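Local coordinates for protein tyrosine aminotransferase (Leishmania infantum, PDB 4IX8) that probably transfers the amino group of L-tyrosine to 2-oxoglutarate, using pyridoxal 5'-phosphate as its cofactor, at residues A355-L358 and G363-M366; Q116-Y121 and E138-T143. All blocks are in the same frame, centred on the assembly; numbering follows the deposited sequence.

Both interactions pack a helix, or the turn that follows one, against a strand at the border of a sheet, and neither has a hydrogen bond across it. Interaction 2 is wholly buried, yet small at 136 Å²: one turn of helix 112-122 meets strand 140-143 of the eight-stranded sheet through a valine pair flanked by Ile142 and Ser119. Interaction 1 covers twice as much surface but is only partly buried, where the chain runs from helix 337-355 to strand 364-365 of the five-stranded sheet, and it centres on Leu358, Met366 and Ile364. The two share no element; the centres of interaction 1 and interaction 2 are about 41 Å apart, on opposite sides of the chain's centre.

Interaction 1 (A355-L358 and G363-M366); sequences ARLL and GISM
Leu358, Met366 and Ile364 carry most of this contact, an example of a chain reversal closed by apolar packing, with no hydrogen bond across it. From the helical-looking turn that follows helix 337-355, Leu358 holds its isobutyl group against the strand at an oblique angle to the methionine. Both of its methyls face Met366 CG, CD2 at 3.8 Å and CD1 at 4.0 Å, which places the methionine's CG at the fork of the leucine. The CD2 branch also reaches the backbone, lying 3.3 Å from Ile364 O, a van der Waals contact with a carbonyl. Met366 meets this fork because its CG sits in the crowded position between backbone N and carbonyl carbon (chi1 57°). Beyond CG the chain turns about the CG-SD bond (chi3 -85°), carrying CE toward the start of the turn, 4.5 Å from Ala355 N. Ile364, two residues earlier, gives its CB to the same face and makes a second, looser patch: its CG2 branch stands 4.3 Å from CD1 of Leu357. The packing is therefore graded. Leu357, Ile364 and Met366 are buried, while Leu358 lies at the exposed margin and partly covers the strand's backbone.

In the fold, this helix-to-strand connection belongs to what is, by family resemblance, the smaller domain of a fold type I aminotransferase. Leu357 also packs on Val432 and Ile435 of helix 425-442, and Arg356, directed away from the strand, forms a salt bridge with Asp433 of that helix. Strand 364-365 in turn borders the five-stranded sheet, where Ser365 pairs through its backbone with Lys378 of antiparallel strand 374-379, and Ile364 and Met366 both rest on Leu377.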
# COMPACT_ATOMS: atom_id res chain seq x y z
N ALA A 355 -10.96 34.30 -4.53
CA ALA A 355 -12.15 35.13 -4.43
C ALA A 355 -12.02 36.28 -5.42
O ALA A 355 -13.02 36.75 -5.94
CB ALA A 355 -12.33 35.66 -3.01
N ARG A 356 -10.79 36.69 -5.72
CA ARG A 356 -10.59 37.79 -6.66
C ARG A 356 -11.18 37.47 -8.02
O ARG A 356 -11.59 38.39 -8.72
CB ARG A 356 -9.10 38.12 -6.83
CG ARG A 356 -8.42 38.79 -5.61
CD ARG A 356 -6.91 39.18 -5.92
NE ARG A 356 -6.75 39.46 -7.35
CZ ARG A 356 -5.77 39.00 -8.12
NH1 ARG A 356 -4.78 38.28 -7.61
NH2 ARG A 356 -5.78 39.28 -9.41
N LEU A 357 -11.29 36.20 -8.37
CA LEU A 357 -11.89 35.80 -9.65
C LEU A 357 -13.36 36.23 -9.78
O LEU A 357 -13.84 36.44 -10.89
CB LEU A 357 -11.81 34.28 -9.84
CG LEU A 357 -10.43 33.70 -10.13
CD1 LEU A 357 -10.47 32.23 -9.99
CD2 LEU A 357 -9.91 34.08 -11.54
N LEU A 358 -14.03 36.41 -8.64
CA LEU A 358 -15.45 36.79 -8.63
C LEU A 358 -15.66 38.29 -8.86
O LEU A 358 -16.77 38.72 -9.17
CB LEU A 358 -16.06 36.40 -7.29
CG LEU A 358 -15.97 34.91 -6.95
CD1 LEU A 358 -16.48 34.63 -5.54
CD2 LEU A 358 -16.76 34.08 -7.95
N GLY A 363 -17.10 34.66 -15.94
CA GLY A 363 -17.82 33.41 -16.09
C GLY A 363 -17.39 32.32 -15.13
O GLY A 363 -17.64 31.14 -15.38
N ILE A 364 -16.77 32.74 -14.03
CA ILE A 364 -16.31 31.84 -12.96
C ILE A 364 -17.07 32.12 -11.67
O ILE A 364 -17.04 33.22 -11.15
CB ILE A 364 -14.79 31.97 -12.71
CG1 ILE A 364 -14.03 31.38 -13.89
CG2 ILE A 364 -14.36 31.21 -11.43
CD1 ILE A 364 -12.59 31.69 -13.89
N SER A 365 -17.79 31.11 -11.20
CA SER A 365 -18.46 31.17 -9.91
C SER A 365 -17.80 30.16 -8.96
O SER A 365 -17.19 29.20 -9.40
CB SER A 365 -19.95 30.86 -10.10
OG SER A 365 -20.62 30.81 -8.87
N MET A 366 -18.00 30.31 -7.66
CA MET A 366 -17.41 29.36 -6.75
C MET A 366 -17.91 29.54 -5.34
O MET A 366 -18.08 30.65 -4.85
CB MET A 366 -15.89 29.48 -6.78
CG MET A 366 -15.43 30.85 -6.45
SD MET A 366 -13.65 31.02 -6.44
CE MET A 366 -13.36 30.50 -4.79

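Interaction 2 (Q116-Y121 and E138-T143); sequences QVVSTY and ENVIIT
Val118 and Val140 meet methyl to methyl at the middle of this buried contact, a compact case of a helix crossing a border strand. The short axes come within 8.8 Å at an angle of 113°, so the helix runs across the strand and few residues can touch. The tight spot is Val118 CG1 against Val140 CG1, 3.9 Å apart, with the two side chains slanting past each other. In both valines CG1 lies anti to the backbone N (chi1 162° in Val118), which turns matching branches into the gap between helix and strand. Two looser contacts flank this pair. Val118 CG2 stands 4.3 Å from CD1 of Ile142, whose side chain folds back toward the helix after leaving the backbone at a slant. One residue on along the helix, Ser119 offers CB rather than its hydroxyl, 4.2 Å from Val140 CG2. The exposed Thr120 is on the far side of the helix, and Glu138, before the strand, makes no contact with it.

Strand 140-143 borders the eight-stranded sheet, probably that of the large, cofactor-binding domain of fold type I aminotransferases, and pairs with antiparallel 292-297, whose Trp293 and Ile295 also pack on Val118. Ile141 faces the other way, onto helix 304-313.

The strand's backbone finds partners beside the contact: Arg115 NE donates to Val140 O, and Ile142 pairs with Val109. The contact itself is apolar, which implies that it rests on van der Waals contact and the exclusion of water, with no directional bond to fix its geometry.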
# COMPACT_ATOMS: atom_id res chain seq x y z
N GLN A 116 -4.72 1.99 19.95
CA GLN A 116 -5.27 2.57 21.17
C GLN A 116 -5.24 4.08 21.12
O GLN A 116 -6.21 4.75 21.53
CB GLN A 116 -4.50 2.08 22.39
CG GLN A 116 -4.98 0.71 22.81
CD GLN A 116 -3.92 -0.13 23.50
OE1 GLN A 116 -3.03 0.39 24.16
NE2 GLN A 116 -3.97 -1.44 23.29
N VAL A 117 -4.14 4.61 20.59
CA VAL A 117 -3.93 6.06 20.52
C VAL A 117 -4.91 6.72 19.54
O VAL A 117 -5.47 7.76 19.84
CB VAL A 117 -2.45 6.35 20.12
CG1 VAL A 117 -2.28 7.71 19.57
CG2 VAL A 117 -1.52 6.15 21.33
N VAL A 118 -5.11 6.11 18.38
CA VAL A 118 -6.02 6.65 17.38
C VAL A 118 -7.42 6.70 17.94
O VAL A 118 -8.17 7.65 17.72
CB VAL A 118 -6.01 5.78 16.14
CG1 VAL A 118 -7.22 6.05 15.29
CG2 VAL A 118 -4.73 6.00 15.37
N SER A 119 -7.78 5.65 18.66
CA SER A 119 -9.08 5.56 19.29
C SER A 119 -9.27 6.72 20.26
O SER A 119 -10.32 7.35 20.31
CB SER A 119 -9.23 4.24 20.03
OG SER A 119 -10.46 4.21 20.71
N THR A 120 -8.23 6.99 21.04
CA THR A 120 -8.26 8.08 22.03
C THR A 120 -8.36 9.43 21.33
O THR A 120 -9.09 10.31 21.77
CB THR A 120 -7.02 8.08 22.90
OG1 THR A 120 -6.92 6.84 23.60
CG2 THR A 120 -7.05 9.25 23.88
N TYR A 121 -7.61 9.57 20.24
CA TYR A 121 -7.61 10.81 19.45
C TYR A 121 -8.97 11.15 18.87
O TYR A 121 -9.41 12.28 18.97
CB TYR A 121 -6.56 10.70 18.34
CG TYR A 121 -6.64 11.74 17.23
CD1 TYR A 121 -6.07 13.01 17.35
CD2 TYR A 121 -7.20 11.41 16.01
CE1 TYR A 121 -6.14 13.95 16.28
CE2 TYR A 121 -7.26 12.30 14.97
CZ TYR A 121 -6.75 13.56 15.10
OH TYR A 121 -6.85 14.40 14.02
N GLU A 138 -10.29 -1.88 19.46
CA GLU A 138 -10.52 -3.15 18.78
C GLU A 138 -11.04 -2.94 17.36
O GLU A 138 -10.77 -3.76 16.50
CB GLU A 138 -11.52 -4.03 19.56
CG GLU A 138 -10.99 -4.63 20.88
CD GLU A 138 -11.21 -3.77 22.11
OE1 GLU A 138 -11.53 -2.57 21.96
OE2 GLU A 138 -11.05 -4.30 23.25
N ASN A 139 -11.70 -1.80 17.12
CA ASN A 139 -12.34 -1.50 15.82
C ASN A 139 -11.57 -0.52 14.95
O ASN A 139 -12.11 0.00 13.96
CB ASN A 139 -13.74 -0.92 16.06
CG ASN A 139 -14.66 -1.91 16.73
OD1 ASN A 139 -14.59 -3.10 16.47
ND2 ASN A 139 -15.47 -1.43 17.65
N VAL A 140 -10.32 -0.31 15.32
CA VAL A 140 -9.39 0.49 14.54
C VAL A 140 -8.45 -0.40 13.74
O VAL A 140 -7.86 -1.33 14.29
CB VAL A 140 -8.49 1.41 15.45
CG1 VAL A 140 -7.48 2.19 14.59
CG2 VAL A 140 -9.32 2.37 16.26
N ILE A 141 -8.23 -0.04 12.48
CA ILE A 141 -7.27 -0.74 11.66
C ILE A 141 -6.29 0.28 11.09
O ILE A 141 -6.70 1.30 10.54
CB ILE A 141 -7.94 -1.53 10.51
CG1 ILE A 141 -8.87 -2.59 11.08
CG2 ILE A 141 -6.88 -2.22 9.67
CD1 ILE A 141 -9.68 -3.33 10.06
N ILE A 142 -4.99 -0.01 11.25
CA ILE A 142 -3.98 0.84 10.70
C ILE A 142 -3.72 0.36 9.26
O ILE A 142 -3.60 -0.83 9.00
CB ILE A 142 -2.69 0.81 11.52
CG1 ILE A 142 -2.98 1.12 12.99
CG2 ILE A 142 -1.66 1.81 10.97
CD1 ILE A 142 -3.72 2.44 13.22
N THR A 143 -3.70 1.32 8.33
CA THR A 143 -3.66 1.04 6.90
C THR A 143 -2.52 1.79 6.21
O THR A 143 -2.01 2.77 6.75
CB THR A 143 -4.99 1.47 6.21
OG1 THR A 143 -5.22 2.88 6.42
CG2 THR A 143 -6.17 0.68 6.76